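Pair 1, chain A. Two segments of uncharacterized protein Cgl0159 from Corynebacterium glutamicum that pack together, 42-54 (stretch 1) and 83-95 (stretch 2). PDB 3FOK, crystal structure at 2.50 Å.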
# COMPACT_ATOMS: atom_id res chain seq x y z
N GLY A 42 38.90 -14.91 -13.07
CA GLY A 42 37.99 -14.42 -12.05
C GLY A 42 37.63 -12.95 -12.11
O GLY A 42 37.02 -12.43 -11.17
N LYS A 43 37.99 -12.28 -13.19
CA LYS A 43 37.68 -10.86 -13.34
C LYS A 43 36.48 -10.64 -14.24
O LYS A 43 36.12 -11.51 -15.05
CB LYS A 43 38.89 -10.09 -13.88
CG LYS A 43 39.82 -9.54 -12.81
CD LYS A 43 40.46 -10.64 -11.98
CE LYS A 43 41.50 -10.08 -11.02
NZ LYS A 43 40.90 -9.11 -10.05
N LEU A 44 35.86 -9.47 -14.12
CA LEU A 44 34.68 -9.14 -14.91
C LEU A 44 34.75 -7.70 -15.43
O LEU A 44 35.12 -6.79 -14.70
CB LEU A 44 33.44 -9.33 -14.04
CG LEU A 44 32.07 -9.62 -14.65
CD1 LEU A 44 32.12 -10.93 -15.44
CD2 LEU A 44 31.04 -9.72 -13.53
N PHE A 45 34.40 -7.52 -16.70
CA PHE A 45 34.39 -6.20 -17.33
C PHE A 45 33.06 -6.03 -18.04
O PHE A 45 32.78 -6.72 -19.02
CB PHE A 45 35.56 -6.05 -18.31
CG PHE A 45 35.52 -4.79 -19.14
CD1 PHE A 45 35.00 -3.61 -18.62
CD2 PHE A 45 36.04 -4.79 -20.43
CE1 PHE A 45 35.00 -2.44 -19.38
CE2 PHE A 45 36.03 -3.63 -21.20
CZ PHE A 45 35.51 -2.45 -20.67
N ILE A 46 32.25 -5.10 -17.55
CA ILE A 46 30.93 -4.85 -18.10
C ILE A 46 30.72 -3.40 -18.52
O ILE A 46 31.08 -2.47 -17.80
CB ILE A 46 29.86 -5.25 -17.07
CG1 ILE A 46 29.88 -6.77 -16.90
CG2 ILE A 46 28.48 -4.75 -17.49
CD1 ILE A 46 29.01 -7.29 -15.79
N VAL A 47 30.13 -3.21 -19.70
CA VAL A 47 29.87 -1.87 -20.20
C VAL A 47 28.43 -1.49 -19.88
O VAL A 47 27.49 -2.23 -20.18
CB VAL A 47 30.10 -1.78 -21.72
CG1 VAL A 47 30.21 -0.32 -22.13
CG2 VAL A 47 31.36 -2.55 -22.11
N ALA A 48 28.25 -0.32 -19.26
CA ALA A 48 26.94 0.15 -18.84
C ALA A 48 26.27 1.17 -19.76
O ALA A 48 26.92 2.07 -20.30
CB ALA A 48 27.04 0.73 -17.44
N ALA A 49 24.95 1.03 -19.91
CA ALA A 49 24.17 1.93 -20.75
C ALA A 49 22.72 2.03 -20.27
O ALA A 49 21.80 2.04 -21.08
CB ALA A 49 24.21 1.46 -22.20
N ASP A 50 22.52 2.11 -18.97
CA ASP A 50 21.17 2.21 -18.42
C ASP A 50 20.81 3.64 -18.01
O ASP A 50 19.80 3.87 -17.34
CB ASP A 50 20.99 1.28 -17.22
CG ASP A 50 21.89 1.63 -16.05
OD1 ASP A 50 21.55 1.26 -14.91
OD2 ASP A 50 22.94 2.27 -16.28
N HIS A 51 21.63 4.61 -18.44
CA HIS A 51 21.40 6.01 -18.09
C HIS A 51 20.18 6.67 -18.74
O HIS A 51 19.43 7.38 -18.07
CB HIS A 51 22.64 6.84 -18.44
CG HIS A 51 23.93 6.18 -18.08
ND1 HIS A 51 24.41 5.07 -18.73
CD2 HIS A 51 24.86 6.49 -17.14
CE1 HIS A 51 25.58 4.72 -18.21
NE2 HIS A 51 25.87 5.57 -17.24
N PRO A 52 19.97 6.46 -20.05
CA PRO A 52 18.83 7.08 -20.73
C PRO A 52 17.50 6.91 -20.00
O PRO A 52 16.77 7.88 -19.79
CB PRO A 52 18.83 6.39 -22.09
CG PRO A 52 20.28 6.13 -22.33
CD PRO A 52 20.74 5.61 -20.99
N ALA A 53 17.19 5.67 -19.62
CA ALA A 53 15.95 5.35 -18.93
C ALA A 53 15.74 6.16 -17.65
O ALA A 53 14.63 6.27 -17.15
CB ALA A 53 15.92 3.86 -18.60
N ARG A 54 16.82 6.74 -17.14
CA ARG A 54 16.73 7.54 -15.92
C ARG A 54 16.66 9.03 -16.26
O ARG A 54 16.70 9.88 -15.38
CB ARG A 54 17.93 7.25 -15.02
CG ARG A 54 17.73 7.74 -13.61
CD ARG A 54 18.98 7.59 -12.76
NE ARG A 54 19.07 8.73 -11.87
CZ ARG A 54 19.83 9.80 -12.10
NH1 ARG A 54 20.57 9.86 -13.19
NH2 ARG A 54 19.81 10.82 -11.25
N PRO A 83 37.74 -7.80 -27.67
CA PRO A 83 38.06 -8.89 -26.74
C PRO A 83 38.23 -8.32 -25.34
O PRO A 83 38.73 -7.20 -25.17
CB PRO A 83 39.36 -9.45 -27.31
CG PRO A 83 40.01 -8.24 -27.92
CD PRO A 83 38.84 -7.59 -28.63
N GLY A 84 37.79 -9.07 -24.33
CA GLY A 84 37.92 -8.59 -22.97
C GLY A 84 36.62 -8.11 -22.33
O GLY A 84 36.52 -8.07 -21.11
N VAL A 85 35.63 -7.75 -23.15
CA VAL A 85 34.36 -7.29 -22.59
C VAL A 85 33.44 -8.49 -22.33
O VAL A 85 32.97 -9.15 -23.26
CB VAL A 85 33.65 -6.28 -23.54
CG1 VAL A 85 34.57 -5.12 -23.84
CG2 VAL A 85 33.21 -6.96 -24.82
N ASP A 86 33.21 -8.76 -21.06
CA ASP A 86 32.39 -9.89 -20.65
C ASP A 86 30.89 -9.68 -20.77
O ASP A 86 30.14 -10.65 -20.91
CB ASP A 86 32.73 -10.27 -19.21
CG ASP A 86 34.20 -10.61 -19.04
OD1 ASP A 86 34.62 -11.68 -19.54
OD2 ASP A 86 34.92 -9.81 -18.42
N GLY A 87 30.44 -8.43 -20.72
CA GLY A 87 29.01 -8.21 -20.82
C GLY A 87 28.55 -6.77 -20.82
O GLY A 87 29.34 -5.82 -20.91
N VAL A 88 27.24 -6.61 -20.70
CA VAL A 88 26.62 -5.29 -20.72
C VAL A 88 25.54 -5.14 -19.65
O VAL A 88 24.88 -6.10 -19.27
CB VAL A 88 26.00 -5.02 -22.11
CG1 VAL A 88 25.11 -6.19 -22.52
CG2 VAL A 88 25.20 -3.73 -22.10
N LEU A 89 25.38 -3.91 -19.17
CA LEU A 89 24.37 -3.58 -18.17
C LEU A 89 23.38 -2.63 -18.83
O LEU A 89 23.77 -1.57 -19.33
CB LEU A 89 24.99 -2.88 -16.96
CG LEU A 89 24.05 -1.97 -16.16
CD1 LEU A 89 22.82 -2.73 -15.71
CD2 LEU A 89 24.79 -1.39 -14.97
N GLY A 90 22.11 -2.99 -18.82
CA GLY A 90 21.13 -2.12 -19.43
C GLY A 90 19.71 -2.36 -18.96
O GLY A 90 19.42 -3.32 -18.26
N THR A 91 18.83 -1.45 -19.35
CA THR A 91 17.43 -1.54 -19.02
C THR A 91 16.85 -2.52 -20.05
O THR A 91 17.49 -2.81 -21.06
CB THR A 91 16.77 -0.14 -19.11
OG1 THR A 91 15.45 -0.25 -19.65
CG2 THR A 91 17.60 0.78 -19.98
N PRO A 92 15.63 -3.04 -19.82
CA PRO A 92 15.06 -3.99 -20.78
C PRO A 92 15.02 -3.57 -22.26
O PRO A 92 15.22 -4.41 -23.14
CB PRO A 92 13.65 -4.23 -20.23
CG PRO A 92 13.86 -4.09 -18.75
CD PRO A 92 14.74 -2.86 -18.66
N ASP A 93 14.76 -2.30 -22.54
CA ASP A 93 14.70 -1.84 -23.93
C ASP A 93 16.05 -1.91 -24.66
O ASP A 93 16.10 -2.12 -25.87
CB ASP A 93 14.14 -0.42 -24.00
CG ASP A 93 15.06 0.59 -23.34
OD1 ASP A 93 15.29 0.47 -22.11
OD2 ASP A 93 15.55 1.49 -24.05
N ILE A 94 17.13 -1.71 -23.91
CA ILE A 94 18.48 -1.76 -24.47
C ILE A 94 18.91 -3.21 -24.68
O ILE A 94 19.46 -3.56 -25.72
CB ILE A 94 19.50 -1.06 -23.52
CG1 ILE A 94 19.20 0.44 -23.44
CG2 ILE A 94 20.93 -1.29 -24.03
CD1 ILE A 94 19.50 1.20 -24.71
N ILE A 95 18.64 -4.05 -23.69
CA ILE A 95 19.02 -5.45 -23.78
C ILE A 95 18.25 -6.20 -24.87
O ILE A 95 18.84 -6.98 -25.62
CB ILE A 95 18.84 -6.17 -22.43
CG1 ILE A 95 19.76 -5.53 -21.39
CG2 ILE A 95 19.16 -7.65 -22.57
CD1 ILE A 95 21.23 -5.49 -21.80

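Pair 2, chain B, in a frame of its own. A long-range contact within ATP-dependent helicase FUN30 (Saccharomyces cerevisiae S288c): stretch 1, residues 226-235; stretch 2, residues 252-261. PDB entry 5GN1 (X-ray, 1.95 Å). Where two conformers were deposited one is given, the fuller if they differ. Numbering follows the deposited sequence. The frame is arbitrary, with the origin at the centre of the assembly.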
# COMPACT_ATOMS: atom_id res chain seq x y z
N ASP B 226 3.39 -2.48 -19.20
CA ASP B 226 3.51 -3.62 -20.11
C ASP B 226 4.43 -4.71 -19.55
O ASP B 226 5.11 -5.41 -20.31
CB ASP B 226 3.99 -3.16 -21.50
CG ASP B 226 3.68 -4.18 -22.58
OD1 ASP B 226 2.66 -4.90 -22.45
OD2 ASP B 226 4.45 -4.25 -23.57
N TYR B 227 4.46 -4.87 -18.23
CA TYR B 227 5.18 -5.97 -17.59
C TYR B 227 4.17 -7.03 -17.13
O TYR B 227 3.28 -6.73 -16.33
CB TYR B 227 5.97 -5.49 -16.37
CG TYR B 227 7.08 -4.48 -16.63
CD1 TYR B 227 7.98 -4.64 -17.67
CD2 TYR B 227 7.24 -3.39 -15.79
CE1 TYR B 227 9.01 -3.71 -17.88
CE2 TYR B 227 8.25 -2.47 -15.98
CZ TYR B 227 9.13 -2.63 -17.03
OH TYR B 227 10.12 -1.67 -17.19
N LYS B 228 4.34 -8.26 -17.61
CA LYS B 228 3.55 -9.36 -17.07
C LYS B 228 3.92 -9.63 -15.62
O LYS B 228 5.07 -9.45 -15.20
CB LYS B 228 3.76 -10.65 -17.89
CG LYS B 228 3.33 -10.58 -19.35
CD LYS B 228 3.72 -11.87 -20.10
CE LYS B 228 3.64 -11.73 -21.62
NZ LYS B 228 4.18 -12.94 -22.35
N PHE B 229 2.94 -10.08 -14.84
CA PHE B 229 3.17 -10.31 -13.42
C PHE B 229 2.26 -11.44 -12.94
O PHE B 229 1.27 -11.78 -13.59
CB PHE B 229 2.92 -9.03 -12.60
CG PHE B 229 1.47 -8.61 -12.57
CD1 PHE B 229 0.96 -7.80 -13.58
CD2 PHE B 229 0.63 -9.05 -11.56
CE1 PHE B 229 -0.37 -7.44 -13.59
CE2 PHE B 229 -0.71 -8.69 -11.55
CZ PHE B 229 -1.22 -7.89 -12.57
N LEU B 230 2.61 -12.01 -11.79
CA LEU B 230 1.76 -12.90 -11.02
C LEU B 230 1.63 -12.35 -9.62
O LEU B 230 2.43 -11.49 -9.19
CB LEU B 230 2.31 -14.33 -10.97
CG LEU B 230 2.49 -15.02 -12.32
CD1 LEU B 230 3.57 -16.11 -12.22
CD2 LEU B 230 1.16 -15.61 -12.81
N ARG B 231 0.64 -12.85 -8.88
CA ARG B 231 0.36 -12.34 -7.55
C ARG B 231 0.03 -13.48 -6.60
O ARG B 231 -0.66 -14.43 -6.97
CB ARG B 231 -0.80 -11.34 -7.59
CG ARG B 231 -1.43 -11.04 -6.23
CD ARG B 231 -2.39 -9.87 -6.34
NE ARG B 231 -2.96 -9.50 -5.06
CZ ARG B 231 -3.70 -8.41 -4.87
NH1 ARG B 231 -3.93 -7.60 -5.89
NH2 ARG B 231 -4.22 -8.14 -3.68
N LEU B 232 0.52 -13.37 -5.36
CA LEU B 232 0.28 -14.35 -4.31
C LEU B 232 0.24 -13.61 -2.99
O LEU B 232 1.24 -12.99 -2.60
CB LEU B 232 1.36 -15.45 -4.29
CG LEU B 232 1.20 -16.69 -3.39
CD1 LEU B 232 2.20 -17.75 -3.82
CD2 LEU B 232 1.38 -16.40 -1.89
N ASP B 233 -0.89 -13.68 -2.28
CA ASP B 233 -1.02 -12.99 -1.01
C ASP B 233 -1.69 -13.93 -0.01
O ASP B 233 -1.85 -15.12 -0.26
CB ASP B 233 -1.76 -11.65 -1.20
CG ASP B 233 -3.13 -11.79 -1.86
OD1 ASP B 233 -3.84 -12.78 -1.59
OD2 ASP B 233 -3.51 -10.91 -2.66
N GLY B 234 -2.08 -13.38 1.14
CA GLY B 234 -2.70 -14.22 2.16
C GLY B 234 -4.07 -14.74 1.80
O GLY B 234 -4.57 -15.65 2.46
N SER B 235 -4.71 -14.16 0.78
CA SER B 235 -6.00 -14.68 0.33
C SER B 235 -5.87 -15.82 -0.68
O SER B 235 -6.83 -16.56 -0.88
CB SER B 235 -6.85 -13.55 -0.28
OG SER B 235 -6.55 -13.36 -1.65
N LYS B 252 9.79 -17.43 -18.92
CA LYS B 252 10.84 -16.42 -18.87
C LYS B 252 10.30 -15.02 -19.16
O LYS B 252 10.98 -14.03 -18.85
CB LYS B 252 11.96 -16.75 -19.86
CG LYS B 252 12.81 -17.95 -19.47
CD LYS B 252 13.65 -17.67 -18.23
CE LYS B 252 14.50 -18.88 -17.88
NZ LYS B 252 14.83 -18.91 -16.43
N ASP B 253 9.11 -14.91 -19.76
CA ASP B 253 8.55 -13.62 -20.12
C ASP B 253 7.66 -13.02 -19.03
O ASP B 253 6.95 -12.05 -19.31
CB ASP B 253 7.76 -13.75 -21.43
CG ASP B 253 7.54 -12.42 -22.12
OD1 ASP B 253 8.47 -11.58 -22.14
OD2 ASP B 253 6.43 -12.21 -22.68
N ILE B 254 7.65 -13.59 -17.83
CA ILE B 254 6.93 -13.00 -16.70
C ILE B 254 7.96 -12.48 -15.72
O ILE B 254 8.49 -13.26 -14.91
CB ILE B 254 5.99 -14.00 -16.01
CG1 ILE B 254 5.03 -14.65 -17.01
CG2 ILE B 254 5.17 -13.30 -14.92
CD1 ILE B 254 3.95 -15.52 -16.33
N PRO B 255 8.28 -11.19 -15.73
CA PRO B 255 9.41 -10.71 -14.93
C PRO B 255 9.09 -10.49 -13.47
O PRO B 255 10.03 -10.41 -12.66
CB PRO B 255 9.81 -9.41 -15.63
CG PRO B 255 8.49 -8.91 -16.22
CD PRO B 255 7.80 -10.16 -16.68
N ILE B 256 7.82 -10.40 -13.08
CA ILE B 256 7.42 -9.82 -11.80
C ILE B 256 6.48 -10.75 -11.06
O ILE B 256 5.51 -11.25 -11.63
CB ILE B 256 6.75 -8.45 -11.96
CG1 ILE B 256 7.70 -7.46 -12.63
CG2 ILE B 256 6.30 -7.90 -10.59
CD1 ILE B 256 7.07 -6.11 -12.84
N PHE B 257 6.75 -10.94 -9.77
CA PHE B 257 5.85 -11.59 -8.81
C PHE B 257 5.57 -10.57 -7.71
O PHE B 257 6.50 -10.09 -7.06
CB PHE B 257 6.51 -12.84 -8.22
CG PHE B 257 5.55 -13.97 -7.95
CD1 PHE B 257 4.29 -13.73 -7.45
CD2 PHE B 257 5.92 -15.29 -8.21
CE1 PHE B 257 3.41 -14.79 -7.20
CE2 PHE B 257 5.04 -16.34 -7.96
CZ PHE B 257 3.79 -16.08 -7.46
N ILE B 258 4.29 -10.22 -7.52
CA ILE B 258 3.92 -9.31 -6.44
C ILE B 258 3.28 -10.13 -5.32
O ILE B 258 2.48 -11.03 -5.57
CB ILE B 258 2.99 -8.17 -6.93
CG1 ILE B 258 1.59 -8.68 -7.28
CG2 ILE B 258 3.63 -7.42 -8.11
CD1 ILE B 258 0.65 -7.54 -7.71
N LEU B 259 3.69 -9.84 -4.08
CA LEU B 259 3.32 -10.65 -2.92
C LEU B 259 3.07 -9.77 -1.72
O LEU B 259 3.61 -8.66 -1.62
CB LEU B 259 4.41 -11.66 -2.51
CG LEU B 259 4.98 -12.63 -3.54
CD1 LEU B 259 6.31 -12.12 -4.03
CD2 LEU B 259 5.13 -14.03 -2.92
N SER B 260 2.25 -10.27 -0.79
CA SER B 260 2.20 -9.65 0.53
C SER B 260 3.45 -10.02 1.31
O SER B 260 4.00 -11.11 1.16
CB SER B 260 0.95 -10.08 1.30
OG SER B 260 0.84 -11.48 1.37
N THR B 261 3.93 -9.08 2.13
CA THR B 261 5.11 -9.33 2.94
C THR B 261 4.93 -10.56 3.82
O THR B 261 5.89 -11.31 4.04
CB THR B 261 5.42 -8.08 3.76
OG1 THR B 261 5.68 -7.01 2.84
CG2 THR B 261 6.64 -8.28 4.64
O HOH W 1 6.40 -9.08 -19.50

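Both pairs are built from two parallel neighbouring strands preceded by a short loop on the second stretch, and the central 14 residues superpose with an RMSD of 0.7 Å. The ladder is set by the backbone. In pair 1, Val A47 N donates to Gly A87 O (3.0 Å), Leu A89 N to Val A47 O (2.9 Å) and Ala A49 N to Leu A89 O (2.9 Å). The matched bonds of pair 2 run from Leu B230 N to Ile B256 O (3.0 Å), from Ile B258 N to Leu B230 O (2.8 Å) and from Leu B232 N to Ile B258 O (3.1 Å). In each, one residue of the first strand, Val A47 or its counterpart Leu B230, uses both its N and its O across the gap, as a parallel register requires. Pair 2 adds a weak rung, Ser B260 N to Leu B232 O (3.4 Å). The first rule is therefore that hydrogen bonds fix the register and leave the side chains free to vary.

The entrance to the ladder shows how much they vary. Asp A86 and Pro B255 occupy the same position. The aspartate accepts from Phe A45 N through OD2 (2.9 Å), while its own N donates to Phe A45 O (2.9 Å), so residue and partner are joined twice. Proline has no N-H to give, and Pro B255 instead packs its CD 3.2 Å from Lys B228 O. Two residues earlier, Gly A84 matches Asp B253. At the phi of 106° adopted by Gly A84, a CB would jam against the preceding carbonyl, and the glycine O lies at the edge of the Phe A45 ring, 3.4 Å from CD2. In pair 2 the matching residues are charged: Lys B228 NZ makes a salt bridge with Asp B253 OD2 at a very short 2.4 Å. A water spans the same two residues, accepting from Lys B228 N (2.9 Å) and donating to Asp B253 O (3.0 Å).

Within the sheet, pair 2 carries more bulk. On the face carrying Ile A46, Ala A48 and Leu A89, Gly A87 offers no side chain; Ile A46 CG2 reaches Leu A89 CB (4.0 Å), and the small Ala A48 meets Leu A89 CD2 through its CB (4.0 Å). Pair 2 fills the glycine position with Ile B256, whose CB lies 3.9 Å from Phe B229 CB, and puts Arg B231 where Ala A48 stands, its CB 3.6 Å from Ile B258 CG1.

The other face holds the closest match in side-chain position along the first strand. Val A47 and Leu B230 have side-chain centres only 0.7 Å apart after superposition, and each touches the matched beta-branched residue before the second strand: Val A47 CG2 to Val A85 CG1 at 4.5 Å, Leu B230 CG to Ile B254 CG2 at 4.1 Å. Where pair 1 has Val A88, pair 2 has Phe B257, whose ring takes Leu B230 CB over one face, 4.1 Å from its centroid. For design, the same backbone accepts a lean set of side chains in pair 1 and a bulkier one in pair 2.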